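Local coordinates for protein TqaA (PDB 5DLK) that probably closes nonribosomal peptides into macrocycles, this chain being the terminal condensation-like (CT) domain of a much longer fungal nonribosomal peptide synthetase, at residues A[121-127]-A[159-165]; A[131-136]-A[169-173]; A[229-233]-A[370-376]. All coordinates share one frame. Residue numbers count along the deposited sequence, not the author numbering.

Interaction 1. Residues A[121-127]-A[159-165]; sequences VREVQCW and FTLVSCP
Five backbone hydrogen bonds zip residues 121-127 to 159-165 as parallel strands: Arg122 N to Phe159 O 2.9 Å, Leu161 N to Arg122 O 2.8 Å, Val124 N to Leu161 O 2.9 Å, Ser163 N to Val124 O 2.8 Å and Cys126 N to Ser163 O 2.9 Å. The register pairs Arg122 with Thr160, Glu123 with Leu161, Val124 with Val162 and Gln125 with Ser163, at CA-CA distances of 4.6 to 5.0 Å; the axes run 4.6 Å apart at 9°. Arg122, with chi1 and chi2 both t and chi3 p, clasps Thr160 OG1 from NE and NH2, 3.1 Å each, and also forms a salt bridge with Asp144. On the face of Glu123, Gln125, Leu161 and Ser163, water 1 lies 3.1 Å from Glu123 OE1, 3.0 Å from Leu161 O and 2.9 Å from Ser163 OG, while Glu123 also forms a salt bridge with Arg85. Packing is apolar: Val121 CG1 to Leu161 CB 3.9 Å, Val124 CB to Val162 CG2 4.0 Å, and Cys126 SG to Val162 CG1 3.4 Å. Past the strands, Pro165 CD comes within 3.6 Å of Cys126 O. Strand 122-125 is an edge strand of the mixed sheet within this chain, and with helix 132-144 and strand 158-163 it forms a beta-alpha-beta crossover of the condensation-domain fold.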
loop_
_atom_site.group_PDB
_atom_site.type_symbol
_atom_site.label_atom_id
_atom_site.label_comp_id
_atom_site.label_asym_id
_atom_site.label_seq_id
_atom_site.Cartn_x
_atom_site.Cartn_y
_atom_site.Cartn_z
ATOM N N VAL A 121 25.278 -6.257 -0.480
ATOM C CA VAL A 121 24.951 -5.230 0.508
ATOM C C VAL A 121 25.876 -4.024 0.393
ATOM O O VAL A 121 27.085 -4.181 0.263
ATOM C CB VAL A 121 25.026 -5.804 1.933
ATOM C CG1 VAL A 121 24.768 -4.735 2.971
ATOM C CG2 VAL A 121 24.037 -6.968 2.079
ATOM N N ARG A 122 25.314 -2.819 0.409
ATOM C CA ARG A 122 26.130 -1.617 0.484
ATOM C C ARG A 122 26.559 -1.461 1.942
ATOM O O ARG A 122 25.734 -1.490 2.862
ATOM C CB ARG A 122 25.360 -0.392 -0.024
ATOM C CG ARG A 122 26.078 0.929 0.147
ATOM C CD ARG A 122 25.298 2.097 -0.462
ATOM N NE ARG A 122 24.058 2.377 0.274
ATOM C CZ ARG A 122 23.288 3.439 0.055
ATOM N NH1 ARG A 122 23.627 4.326 -0.872
ATOM N NH2 ARG A 122 22.180 3.618 0.773
ATOM N N GLU A 123 27.859 -1.334 2.172
ATOM C CA GLU A 123 28.357 -1.358 3.541
ATOM C C GLU A 123 29.207 -0.140 3.812
ATOM O O GLU A 123 29.982 0.281 2.954
ATOM C CB GLU A 123 29.169 -2.629 3.814
ATOM C CG GLU A 123 28.420 -3.907 3.518
ATOM C CD GLU A 123 28.699 -4.994 4.529
ATOM O OE1 GLU A 123 29.125 -4.673 5.659
ATOM O OE2 GLU A 123 28.478 -6.174 4.190
ATOM N N VAL A 124 29.031 0.428 4.999
ATOM C CA VAL A 124 29.809 1.574 5.433
ATOM C C VAL A 124 30.434 1.283 6.792
ATOM O O VAL A 124 29.744 0.874 7.720
ATOM C CB VAL A 124 28.946 2.852 5.546
ATOM C CG1 VAL A 124 29.784 4.013 6.041
ATOM C CG2 VAL A 124 28.289 3.190 4.206
ATOM N N GLN A 125 31.746 1.482 6.907
ATOM C CA GLN A 125 32.390 1.474 8.217
ATOM C C GLN A 125 32.667 2.923 8.571
ATOM O O GLN A 125 33.422 3.590 7.877
ATOM C CB GLN A 125 33.684 0.635 8.214
ATOM C CG GLN A 125 33.460 -0.860 7.992
ATOM C CD GLN A 125 33.318 -1.244 6.512
ATOM O OE1 GLN A 125 34.178 -0.919 5.688
ATOM N NE2 GLN A 125 32.223 -1.937 6.174
ATOM N N CYS A 126 32.011 3.421 9.619
ATOM C CA CYS A 126 32.055 4.836 9.948
ATOM C C CYS A 126 33.342 5.214 10.656
ATOM O O CYS A 126 34.008 4.350 11.227
ATOM C CB CYS A 126 30.897 5.225 10.848
ATOM S SG CYS A 126 29.270 4.975 10.120
ATOM N N TRP A 127 33.659 6.501 10.624
ATOM C CA TRP A 127 34.693 7.062 11.499
ATOM C C TRP A 127 34.289 6.872 12.955
ATOM O O TRP A 127 33.100 6.866 13.272
ATOM C CB TRP A 127 34.887 8.544 11.240
ATOM C CG TRP A 127 35.572 8.923 9.980
ATOM C CD1 TRP A 127 36.736 8.408 9.483
ATOM C CD2 TRP A 127 35.178 9.964 9.085
ATOM N NE1 TRP A 127 37.073 9.051 8.321
ATOM C CE2 TRP A 127 36.137 10.019 8.061
ATOM C CE3 TRP A 127 34.095 10.847 9.043
ATOM C CZ2 TRP A 127 36.041 10.907 6.998
ATOM C CZ3 TRP A 127 34.012 11.737 8.003
ATOM C CH2 TRP A 127 34.977 11.764 6.993
ATOM N N PHE A 159 19.973 -3.456 0.162
ATOM C CA PHE A 159 20.279 -3.426 1.586
ATOM C C PHE A 159 21.538 -2.633 1.864
ATOM O O PHE A 159 22.469 -2.636 1.055
ATOM C CB PHE A 159 20.476 -4.845 2.136
ATOM C CG PHE A 159 19.294 -5.747 1.952
ATOM C CD1 PHE A 159 19.079 -6.398 0.754
ATOM C CD2 PHE A 159 18.410 -5.948 2.997
ATOM C CE1 PHE A 159 17.972 -7.250 0.582
ATOM C CE2 PHE A 159 17.298 -6.792 2.841
ATOM C CZ PHE A 159 17.087 -7.441 1.632
ATOM N N THR A 160 21.539 -1.955 3.007
ATOM C CA THR A 160 22.678 -1.143 3.443
ATOM C C THR A 160 22.989 -1.522 4.880
ATOM O O THR A 160 22.092 -1.726 5.682
ATOM C CB THR A 160 22.395 0.378 3.347
ATOM O OG1 THR A 160 22.046 0.730 2.000
ATOM C CG2 THR A 160 23.629 1.184 3.743
ATOM N N LEU A 161 24.274 -1.610 5.207
ATOM C CA LEU A 161 24.696 -1.960 6.554
ATOM C C LEU A 161 25.754 -0.956 6.978
ATOM O O LEU A 161 26.819 -0.898 6.365
ATOM C CB LEU A 161 25.254 -3.386 6.576
ATOM C CG LEU A 161 25.463 -4.082 7.911
ATOM C CD1 LEU A 161 24.185 -4.015 8.723
ATOM C CD2 LEU A 161 25.855 -5.532 7.656
ATOM N N VAL A 162 25.438 -0.138 7.980
ATOM C CA VAL A 162 26.323 0.955 8.391
ATOM C C VAL A 162 26.790 0.705 9.820
ATOM O O VAL A 162 25.977 0.622 10.736
ATOM C CB VAL A 162 25.618 2.326 8.273
ATOM C CG1 VAL A 162 26.533 3.450 8.707
ATOM C CG2 VAL A 162 25.171 2.563 6.836
ATOM N N SER A 163 28.108 0.589 10.010
ATOM C CA SER A 163 28.660 0.112 11.276
ATOM C C SER A 163 29.587 1.112 11.965
ATOM O O SER A 163 30.380 1.781 11.313
ATOM C CB SER A 163 29.460 -1.184 11.053
ATOM O OG SER A 163 28.641 -2.209 10.534
ATOM N N CYS A 164 29.481 1.188 13.284
ATOM C CA CYS A 164 30.517 1.817 14.100
ATOM C C CYS A 164 31.692 0.851 14.237
ATOM O O CYS A 164 31.494 -0.364 14.202
ATOM C CB CYS A 164 29.981 2.178 15.482
ATOM S SG CYS A 164 28.640 3.373 15.491
ATOM N N PRO A 165 32.917 1.387 14.414
ATOM C CA PRO A 165 34.158 0.606 14.527
ATOM C C PRO A 165 34.090 -0.721 15.309
ATOM O O PRO A 165 34.710 -1.693 14.873
ATOM C CB PRO A 165 35.097 1.590 15.218
ATOM C CG PRO A 165 34.729 2.885 14.596
ATOM C CD PRO A 165 33.207 2.831 14.398
HETATM O O HOH W 1 29.150 -2.330 7.644
#

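Interaction 2. Residues A[131-136]-A[169-173]; sequences DPMEVC and HVVLT
The N-terminal turn of helix 132-144 packs here against the first residues of strand 169-177, a helix-on-sheet contact made by side chains and one bridging water. The axes of helix 132-136 and strand 169-173 approach to 8.5 Å and cross at -28°, so both run in roughly the same direction; the closest CA pair is Pro132 and Val171, 6.2 Å. Asp131 is the N-cap: with chi1 t, its OD2 accepts from Glu134 N at 2.8 Å, and the first turn is closed by Val135 N to Asp131 O, 3.2 Å, and Cys136 N to Pro132 O, 3.1 Å. Helix 132-144 is the connection of the beta-alpha-beta unit between strands 122-125 and 158-163, and strand 169-177 runs antiparallel beside 158-163, so the helix covers one face of the mixed sheet. From that face His169, Val171 and Thr173 point at the helix, while Val170 and Leu172 point away. Pro132 CG lies over one face of the His169 ring (chi1 t), 3.9 Å from its centroid and 17° off the normal, a CH-pi contact. Val171, also chi1 t, meets three residues, its CG2 lying 3.8 Å from Pro132 CB and its CG1 3.9 Å from Met133 CE and 3.8 Å from Cys136 SG. Met133 (t, p, p) curls its end back to the strand and also touches Ser411 and Phe413 of strand 407-415. Cys136 SG, chi1 m, reaches Thr173 CG2 at 3.8 Å. Water 2 donates to Asp131 OD1 at 2.9 Å and lies 2.8 Å from His169 NE2.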
loop_
_atom_site.group_PDB
_atom_site.type_symbol
_atom_site.label_atom_id
_atom_site.label_comp_id
_atom_site.label_asym_id
_atom_site.label_seq_id
_atom_site.Cartn_x
_atom_site.Cartn_y
_atom_site.Cartn_z
ATOM N N ASP A 131 27.813 9.001 13.632
ATOM C CA ASP A 131 26.564 8.282 13.887
ATOM C C ASP A 131 26.049 7.572 12.634
ATOM O O ASP A 131 25.820 8.205 11.603
ATOM C CB ASP A 131 25.486 9.222 14.423
ATOM C CG ASP A 131 24.132 8.535 14.539
ATOM O OD1 ASP A 131 23.919 7.774 15.503
ATOM O OD2 ASP A 131 23.288 8.734 13.643
ATOM N N PRO A 132 25.853 6.253 12.732
ATOM C CA PRO A 132 25.467 5.443 11.575
ATOM C C PRO A 132 24.133 5.892 10.967
ATOM O O PRO A 132 23.995 5.852 9.755
ATOM C CB PRO A 132 25.343 4.030 12.152
ATOM C CG PRO A 132 26.036 4.072 13.455
ATOM C CD PRO A 132 25.916 5.457 13.968
ATOM N N MET A 133 23.179 6.322 11.789
ATOM C CA MET A 133 21.892 6.744 11.235
ATOM C C MET A 133 22.064 8.021 10.407
ATOM O O MET A 133 21.449 8.164 9.349
ATOM C CB MET A 133 20.845 6.958 12.332
ATOM C CG MET A 133 19.435 7.234 11.773
ATOM S SD MET A 133 18.731 5.894 10.778
ATOM C CE MET A 133 18.407 4.651 12.025
ATOM N N GLU A 134 22.932 8.925 10.862
ATOM C CA GLU A 134 23.176 10.173 10.145
ATOM C C GLU A 134 23.834 9.923 8.790
ATOM O O GLU A 134 23.600 10.665 7.831
ATOM C CB GLU A 134 24.037 11.126 10.986
ATOM C CG GLU A 134 23.289 11.686 12.207
ATOM C CD GLU A 134 24.183 12.509 13.121
ATOM O OE1 GLU A 134 25.239 12.986 12.645
ATOM O OE2 GLU A 134 23.820 12.678 14.310
ATOM N N VAL A 135 24.671 8.895 8.713
ATOM C CA VAL A 135 25.232 8.476 7.432
ATOM C C VAL A 135 24.109 7.965 6.512
ATOM O O VAL A 135 24.059 8.307 5.332
ATOM C CB VAL A 135 26.290 7.373 7.617
ATOM C CG1 VAL A 135 26.683 6.749 6.269
ATOM C CG2 VAL A 135 27.511 7.948 8.346
ATOM N N CYS A 136 23.242 7.130 7.062
ATOM C CA CYS A 136 22.103 6.600 6.303
ATOM C C CYS A 136 21.233 7.737 5.767
ATOM O O CYS A 136 20.812 7.723 4.604
ATOM C CB CYS A 136 21.256 5.670 7.168
ATOM S SG CYS A 136 22.014 4.098 7.625
ATOM N N HIS A 169 27.305 -1.252 17.282
ATOM C CA HIS A 169 26.273 -0.267 16.958
ATOM C C HIS A 169 26.210 -0.206 15.438
ATOM O O HIS A 169 27.143 0.264 14.780
ATOM C CB HIS A 169 26.580 1.102 17.561
ATOM C CG HIS A 169 25.568 2.158 17.230
ATOM N ND1 HIS A 169 25.632 3.432 17.752
ATOM C CD2 HIS A 169 24.477 2.136 16.426
ATOM C CE1 HIS A 169 24.624 4.149 17.283
ATOM N NE2 HIS A 169 23.910 3.386 16.474
ATOM N N VAL A 170 25.109 -0.701 14.886
ATOM C CA VAL A 170 25.002 -0.940 13.457
ATOM C C VAL A 170 23.585 -0.547 12.998
ATOM O O VAL A 170 22.640 -0.731 13.747
ATOM C CB VAL A 170 25.300 -2.425 13.154
ATOM C CG1 VAL A 170 24.632 -2.889 11.900
ATOM C CG2 VAL A 170 26.813 -2.686 13.111
ATOM N N VAL A 171 23.450 0.031 11.807
ATOM C CA VAL A 171 22.110 0.240 11.229
ATOM C C VAL A 171 21.985 -0.581 9.955
ATOM O O VAL A 171 22.828 -0.489 9.068
ATOM C CB VAL A 171 21.817 1.731 10.926
ATOM C CG1 VAL A 171 20.426 1.890 10.246
ATOM C CG2 VAL A 171 21.869 2.559 12.204
ATOM N N LEU A 172 20.932 -1.396 9.887
ATOM C CA LEU A 172 20.615 -2.151 8.687
ATOM C C LEU A 172 19.436 -1.470 8.022
ATOM O O LEU A 172 18.451 -1.208 8.703
ATOM C CB LEU A 172 20.262 -3.592 9.034
ATOM C CG LEU A 172 19.576 -4.427 7.952
ATOM C CD1 LEU A 172 20.543 -4.774 6.842
ATOM C CD2 LEU A 172 18.979 -5.671 8.580
ATOM N N THR A 173 19.533 -1.149 6.730
ATOM C CA THR A 173 18.353 -0.617 6.035
ATOM C C THR A 173 17.932 -1.478 4.845
ATOM O O THR A 173 18.743 -2.129 4.171
ATOM C CB THR A 173 18.562 0.847 5.566
ATOM O OG1 THR A 173 19.271 0.885 4.323
ATOM C CG2 THR A 173 19.330 1.657 6.630
HETATM O O HOH W 2 22.635 5.218 14.857
#

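Interaction 3. Residues A[229-233]-A[370-376]; sequences FQFWR and DIFQHST
In this near-perpendicular helix pair of the condensation domain, helices 229-233 and 370-375 cross at -81° with axes 9.0 Å apart. Phe229 (chi1 m) is a knob in the hole formed by Asp370, Ile371, His374 and Ser375. The His374 ring, also chi1 m, turns its edge to the Phe229 face, a T-shaped pair with centroids 5.0 Å apart and planes at 85°. Trp232 (chi1 m) receives Ile371 CD1 over its five-membered ring, 3.7 Å from the centroid; this extended Ile371 has chi1 m and chi2 t. Trp232 NE1 bonds to His363 O, and its side chain lies about 8 Å from that of Tyr357, which binds phosphopantetheine, a ligand absent from this chain. Arg233 reaches over the helix end with chi1 and chi2 t, its NH1 making a weak 2.7 Å hydrogen bond to His374 O; water 3 joins Arg233 O (2.8 Å) to Ser375 O (2.7 Å). Ser375, chi1 m, donates from OG to Phe229 O at 2.8 Å.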
loop_
_atom_site.group_PDB
_atom_site.type_symbol
_atom_site.label_atom_id
_atom_site.label_comp_id
_atom_site.label_asym_id
_atom_site.label_seq_id
_atom_site.Cartn_x
_atom_site.Cartn_y
_atom_site.Cartn_z
ATOM N N PHE A 229 -17.739 -8.761 -12.650
ATOM C CA PHE A 229 -18.134 -7.584 -13.403
ATOM C C PHE A 229 -19.653 -7.435 -13.471
ATOM O O PHE A 229 -20.173 -6.313 -13.631
ATOM C CB PHE A 229 -17.498 -7.603 -14.786
ATOM C CG PHE A 229 -15.994 -7.475 -14.718
ATOM C CD1 PHE A 229 -15.427 -6.343 -14.141
ATOM C CD2 PHE A 229 -15.168 -8.494 -15.158
ATOM C CE1 PHE A 229 -14.039 -6.216 -14.031
ATOM C CE2 PHE A 229 -13.793 -8.382 -15.063
ATOM C CZ PHE A 229 -13.226 -7.249 -14.500
ATOM N N GLN A 230 -20.363 -8.541 -13.311
ATOM C CA GLN A 230 -21.815 -8.441 -13.154
ATOM C C GLN A 230 -22.130 -7.729 -11.847
ATOM O O GLN A 230 -23.025 -6.870 -11.793
ATOM C CB GLN A 230 -22.463 -9.821 -13.178
ATOM C CG GLN A 230 -22.477 -10.420 -14.588
ATOM C CD GLN A 230 -22.892 -11.891 -14.598
ATOM O OE1 GLN A 230 -23.142 -12.488 -13.544
ATOM N NE2 GLN A 230 -22.968 -12.477 -15.793
ATOM N N PHE A 231 -21.393 -8.091 -10.800
ATOM C CA PHE A 231 -21.570 -7.442 -9.504
ATOM C C PHE A 231 -21.311 -5.946 -9.601
ATOM O O PHE A 231 -22.121 -5.153 -9.137
ATOM C CB PHE A 231 -20.649 -8.023 -8.425
ATOM C CG PHE A 231 -20.563 -7.146 -7.198
ATOM C CD1 PHE A 231 -19.479 -6.270 -7.035
ATOM C CD2 PHE A 231 -21.579 -7.150 -6.249
ATOM C CE1 PHE A 231 -19.405 -5.424 -5.929
ATOM C CE2 PHE A 231 -21.518 -6.309 -5.123
ATOM C CZ PHE A 231 -20.410 -5.444 -4.971
ATOM N N TRP A 232 -20.171 -5.553 -10.170
ATOM C CA TRP A 232 -19.850 -4.120 -10.177
ATOM C C TRP A 232 -20.859 -3.338 -11.015
ATOM O O TRP A 232 -21.197 -2.225 -10.665
ATOM C CB TRP A 232 -18.422 -3.875 -10.666
ATOM C CG TRP A 232 -17.384 -4.197 -9.606
ATOM C CD1 TRP A 232 -16.506 -5.262 -9.581
ATOM C CD2 TRP A 232 -17.147 -3.455 -8.395
ATOM N NE1 TRP A 232 -15.730 -5.210 -8.436
ATOM C CE2 TRP A 232 -16.105 -4.115 -7.694
ATOM C CE3 TRP A 232 -17.704 -2.293 -7.849
ATOM C CZ2 TRP A 232 -15.622 -3.658 -6.469
ATOM C CZ3 TRP A 232 -17.217 -1.832 -6.628
ATOM C CH2 TRP A 232 -16.185 -2.514 -5.958
ATOM N N ARG A 233 -21.342 -3.918 -12.120
ATOM C CA ARG A 233 -22.374 -3.242 -12.906
ATOM C C ARG A 233 -23.630 -2.991 -12.075
ATOM O O ARG A 233 -24.219 -1.916 -12.140
ATOM C CB ARG A 233 -22.735 -4.061 -14.160
ATOM C CG ARG A 233 -23.914 -3.484 -14.927
ATOM C CD ARG A 233 -23.916 -3.935 -16.383
ATOM N NE ARG A 233 -23.196 -2.961 -17.201
ATOM C CZ ARG A 233 -22.090 -3.235 -17.870
ATOM N NH1 ARG A 233 -21.594 -4.462 -17.821
ATOM N NH2 ARG A 233 -21.479 -2.291 -18.582
ATOM N N ASP A 370 -10.649 -2.040 -15.239
ATOM C CA ASP A 370 -11.507 -3.114 -15.740
ATOM C C ASP A 370 -12.915 -2.970 -15.169
ATOM O O ASP A 370 -13.897 -3.218 -15.859
ATOM C CB ASP A 370 -10.965 -4.499 -15.389
ATOM C CG ASP A 370 -9.705 -4.856 -16.173
ATOM O OD1 ASP A 370 -9.350 -4.113 -17.111
ATOM O OD2 ASP A 370 -9.090 -5.885 -15.836
ATOM N N ILE A 371 -13.018 -2.577 -13.909
ATOM C CA ILE A 371 -14.346 -2.251 -13.367
ATOM C C ILE A 371 -15.019 -1.190 -14.230
ATOM O O ILE A 371 -16.185 -1.347 -14.640
ATOM C CB ILE A 371 -14.276 -1.743 -11.908
ATOM C CG1 ILE A 371 -13.805 -2.869 -10.983
ATOM C CG2 ILE A 371 -15.676 -1.220 -11.442
ATOM C CD1 ILE A 371 -13.541 -2.397 -9.526
ATOM N N PHE A 372 -14.298 -0.111 -14.515
ATOM C CA PHE A 372 -14.889 0.987 -15.259
ATOM C C PHE A 372 -15.171 0.569 -16.720
ATOM O O PHE A 372 -16.245 0.860 -17.248
ATOM C CB PHE A 372 -14.002 2.241 -15.206
ATOM C CG PHE A 372 -13.964 2.909 -13.839
ATOM C CD1 PHE A 372 -14.979 2.686 -12.918
ATOM C CD2 PHE A 372 -12.910 3.744 -13.476
ATOM C CE1 PHE A 372 -14.942 3.286 -11.669
ATOM C CE2 PHE A 372 -12.873 4.344 -12.229
ATOM C CZ PHE A 372 -13.903 4.106 -11.322
ATOM N N GLN A 373 -14.215 -0.100 -17.370
ATOM C CA GLN A 373 -14.456 -0.559 -18.741
ATOM C C GLN A 373 -15.630 -1.527 -18.888
ATOM O O GLN A 373 -16.475 -1.351 -19.770
ATOM C CB GLN A 373 -13.207 -1.236 -19.316
ATOM C CG GLN A 373 -13.297 -1.419 -20.832
ATOM C CD GLN A 373 -12.030 -2.003 -21.418
ATOM O OE1 GLN A 373 -10.923 -1.668 -20.988
ATOM N NE2 GLN A 373 -12.182 -2.881 -22.409
ATOM N N HIS A 374 -15.674 -2.553 -18.045
ATOM C CA HIS A 374 -16.615 -3.656 -18.235
ATOM C C HIS A 374 -17.948 -3.490 -17.525
ATOM O O HIS A 374 -18.918 -4.155 -17.905
ATOM C CB HIS A 374 -15.993 -4.967 -17.775
ATOM C CG HIS A 374 -14.708 -5.286 -18.478
ATOM N ND1 HIS A 374 -14.463 -4.892 -19.775
ATOM C CD2 HIS A 374 -13.586 -5.915 -18.055
ATOM C CE1 HIS A 374 -13.248 -5.280 -20.129
ATOM N NE2 HIS A 374 -12.696 -5.904 -19.104
ATOM N N SER A 375 -17.992 -2.653 -16.486
ATOM C CA SER A 375 -19.194 -2.598 -15.632
ATOM C C SER A 375 -19.914 -1.257 -15.608
ATOM O O SER A 375 -20.946 -1.113 -14.946
ATOM C CB SER A 375 -18.830 -2.971 -14.194
ATOM O OG SER A 375 -18.333 -4.284 -14.127
ATOM N N THR A 376 -19.343 -0.264 -16.279
ATOM C CA THR A 376 -19.921 1.070 -16.355
ATOM C C THR A 376 -19.768 1.633 -17.760
ATOM O O THR A 376 -19.141 1.008 -18.624
ATOM C CB THR A 376 -19.250 2.079 -15.377
ATOM O OG1 THR A 376 -18.008 2.524 -15.933
ATOM C CG2 THR A 376 -18.984 1.449 -14.027
HETATM O O HOH W 3 -23.038 0.070 -13.732
HETATM O O HOH W 4 -19.382 -1.312 -20.153
#

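Interactions 1 and 2 belong to one substructure, the first joining strands within the sheet and the second packing a helix on it, their centres 7 Å apart. Strands 158-163 and 169-177 are neighbours in the same sheet, bonded through Val162 O to Val171 N (2.8 Å) and Thr160 O to Thr173 N (2.8 Å), and Cys164 SG packs on Pro132 CG at 3.4 Å. Backbone bonding dominates interaction 1 at the sheet edge; side-chain packing under the helix dominates interaction 2. Interaction 3 lies on the opposite side of the chain's centre, with nearest atoms about 32 Å from interaction 1, and joins two helices through aromatic rings and a serine. Each contact is partly buried.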